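Long-range contact in UDP-N-acetylglucosamine 2-epimerase (Methanocaldococcus jannaschii, PDB 4NES), which probably catalyses the reversible epimerization at C-2 of UDP-N-acetylglucosamine to UDP-N-acetylmannosamine, working as a homodimer: residues A[121-126]-A[151-156]. Sequence-based numbering, arbitrary orientation.
Sequences RSFDRN and KNNLLR
R121 and N153 illustrate how two segments, 121-126 and 151-156, can meet by packing and one shared water, with no direct hydrogen bond from one to the other. The two side chains run antiparallel past one another, and the methylene CG of R121 lies 3.5 Å from ND2 of N153. The direct bond of that amide nitrogen goes two residues upstream in the loop, to the carbonyl oxygen of G119; it also donates to a water at 3.0 Å that in turn donates to O of R121. The R121 chain bends at chi2 (-72°), which turns CD aside. Farther out, NH2 of the guanidinium lies 3.9 Å from CD2 of L154. Salt bridges from NE to E157 and from NH1 to D137 pair this cationic end with two carboxylates. S122 forms an ST turn, the hydroxyl OG accepting from the backbone N of D124. The F123 ring meets the helix through CZ, 3.8 Å from OD1 of N153, which approaches the ring edge with amide and ring planes 84° apart; CB of R121 packs on one face, near the rim. R156 passes obliquely by the same ring, NH1 4.2 Å from CE1. The contact thus joins the loop following strand 112-116 to helix 148-156 in this GT-B fold, with helix 128-138 packing against R121 and L154, and strand 164-166 lying against L154.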
loop_
_atom_site.group_PDB
_atom_site.type_symbol
_atom_site.label_atom_id
_atom_site.label_comp_id
_atom_site.label_asym_id
_atom_site.label_seq_id
_atom_site.Cartn_x
_atom_site.Cartn_y
_atom_site.Cartn_z
ATOM N N ARG A 121 6.974 -13.233 5.606
ATOM C CA ARG A 121 5.681 -13.053 6.269
ATOM C C ARG A 121 5.709 -13.570 7.700
ATOM O O ARG A 121 6.111 -14.709 7.946
ATOM C CB ARG A 121 4.564 -13.776 5.502
ATOM C CG ARG A 121 4.338 -13.311 4.056
ATOM C CD ARG A 121 3.684 -11.930 4.018
ATOM N NE ARG A 121 3.402 -11.502 2.651
ATOM C CZ ARG A 121 4.228 -10.780 1.900
ATOM N NH1 ARG A 121 5.407 -10.385 2.373
ATOM N NH2 ARG A 121 3.867 -10.449 0.665
ATOM N N SER A 122 5.258 -12.734 8.628
ATOM C CA SER A 122 4.994 -13.164 10.000
ATOM C C SER A 122 3.518 -13.530 10.155
ATOM O O SER A 122 3.143 -14.227 11.100
ATOM C CB SER A 122 5.321 -12.038 10.971
ATOM O OG SER A 122 4.371 -10.995 10.819
ATOM N N PHE A 123 2.687 -13.036 9.235
ATOM C CA PHE A 123 1.226 -13.184 9.294
ATOM C C PHE A 123 0.622 -12.526 10.526
ATOM O O PHE A 123 -0.470 -12.880 10.979
ATOM C CB PHE A 123 0.810 -14.649 9.138
ATOM C CG PHE A 123 1.332 -15.271 7.881
ATOM C CD1 PHE A 123 0.851 -14.868 6.645
ATOM C CD2 PHE A 123 2.329 -16.228 7.929
ATOM C CE1 PHE A 123 1.346 -15.427 5.478
ATOM C CE2 PHE A 123 2.833 -16.792 6.767
ATOM C CZ PHE A 123 2.330 -16.390 5.539
ATOM N N ASP A 124 1.360 -11.560 11.050
ATOM C CA ASP A 124 0.883 -10.653 12.071
ATOM C C ASP A 124 0.650 -9.356 11.316
ATOM O O ASP A 124 1.289 -8.345 11.615
ATOM C CB ASP A 124 1.986 -10.449 13.114
ATOM C CG ASP A 124 1.490 -9.796 14.391
ATOM O OD1 ASP A 124 0.354 -9.275 14.416
ATOM O OD2 ASP A 124 2.256 -9.807 15.378
ATOM N N ARG A 125 -0.252 -9.381 10.331
ATOM C CA ARG A 125 -0.468 -8.226 9.446
ATOM C C ARG A 125 -1.021 -7.007 10.197
ATOM O O ARG A 125 -1.445 -6.020 9.593
ATOM C CB ARG A 125 -1.318 -8.592 8.212
ATOM C CG ARG A 125 -0.996 -7.755 6.963
ATOM C CD ARG A 125 -1.764 -8.190 5.700
ATOM N NE ARG A 125 -1.139 -9.330 5.024
ATOM C CZ ARG A 125 -1.530 -9.823 3.851
ATOM N NH1 ARG A 125 -2.553 -9.274 3.197
ATOM N NH2 ARG A 125 -0.891 -10.866 3.327
ATOM N N ASN A 126 -0.982 -7.084 11.523
ATOM C CA ASN A 126 -1.203 -5.930 12.379
ATOM C C ASN A 126 0.107 -5.162 12.701
ATOM O O ASN A 126 0.044 -4.000 13.107
ATOM C CB ASN A 126 -1.942 -6.358 13.661
ATOM C CG ASN A 126 -3.311 -6.987 13.378
ATOM O OD1 ASN A 126 -4.076 -6.502 12.543
ATOM N ND2 ASN A 126 -3.622 -8.072 14.082
ATOM N N LYS A 151 9.223 -17.174 -1.614
ATOM C CA LYS A 151 8.630 -17.278 -2.949
ATOM C C LYS A 151 7.222 -17.851 -2.873
ATOM O O LYS A 151 6.296 -17.344 -3.506
ATOM C CB LYS A 151 9.494 -18.130 -3.878
ATOM C CG LYS A 151 8.773 -18.484 -5.170
ATOM C CD LYS A 151 9.718 -19.050 -6.202
ATOM C CE LYS A 151 8.961 -19.413 -7.482
ATOM N NZ LYS A 151 9.887 -19.925 -8.537
ATOM N N ASN A 152 7.055 -18.903 -2.086
ATOM C CA ASN A 152 5.741 -19.518 -1.949
ATOM C C ASN A 152 4.724 -18.579 -1.301
ATOM O O ASN A 152 3.548 -18.576 -1.684
ATOM C CB ASN A 152 5.843 -20.857 -1.218
ATOM C CG ASN A 152 6.464 -21.933 -2.082
ATOM O OD1 ASN A 152 6.386 -21.875 -3.306
ATOM N ND2 ASN A 152 7.077 -22.922 -1.451
ATOM N N ASN A 153 5.168 -17.778 -0.337
ATOM C CA ASN A 153 4.314 -16.731 0.232
ATOM C C ASN A 153 3.796 -15.785 -0.842
ATOM O O ASN A 153 2.603 -15.433 -0.865
ATOM C CB ASN A 153 5.073 -15.926 1.286
ATOM C CG ASN A 153 5.289 -16.695 2.561
ATOM O OD1 ASN A 153 4.624 -17.707 2.823
ATOM N ND2 ASN A 153 6.204 -16.208 3.383
ATOM N N LEU A 154 4.685 -15.365 -1.734
ATOM C CA LEU A 154 4.314 -14.465 -2.809
ATOM C C LEU A 154 3.347 -15.122 -3.794
ATOM O O LEU A 154 2.357 -14.508 -4.200
ATOM C CB LEU A 154 5.566 -13.982 -3.537
ATOM C CG LEU A 154 6.478 -13.145 -2.641
ATOM C CD1 LEU A 154 7.869 -13.017 -3.218
ATOM C CD2 LEU A 154 5.874 -11.762 -2.428
ATOM N N LEU A 155 3.612 -16.369 -4.166
ATOM C CA LEU A 155 2.733 -17.096 -5.088
ATOM C C LEU A 155 1.323 -17.249 -4.509
ATOM O O LEU A 155 0.329 -17.119 -5.230
ATOM C CB LEU A 155 3.315 -18.465 -5.448
ATOM C CG LEU A 155 4.589 -18.444 -6.291
ATOM C CD1 LEU A 155 5.158 -19.847 -6.416
ATOM C CD2 LEU A 155 4.328 -17.832 -7.667
ATOM N N ARG A 156 1.242 -17.485 -3.202
ATOM C CA ARG A 156 -0.036 -17.653 -2.513
ATOM C C ARG A 156 -0.850 -16.357 -2.494
ATOM O O ARG A 156 -2.076 -16.382 -2.325
ATOM C CB ARG A 156 0.208 -18.143 -1.082
ATOM C CG ARG A 156 -1.012 -18.731 -0.407
ATOM C CD ARG A 156 -0.893 -18.663 1.107
ATOM N NE ARG A 156 -2.122 -18.151 1.708
ATOM C CZ ARG A 156 -2.257 -16.930 2.216
ATOM N NH1 ARG A 156 -1.232 -16.086 2.223
ATOM N NH2 ARG A 156 -3.416 -16.556 2.737
HETATM O O HOH W 1 6.679 -16.972 6.264
#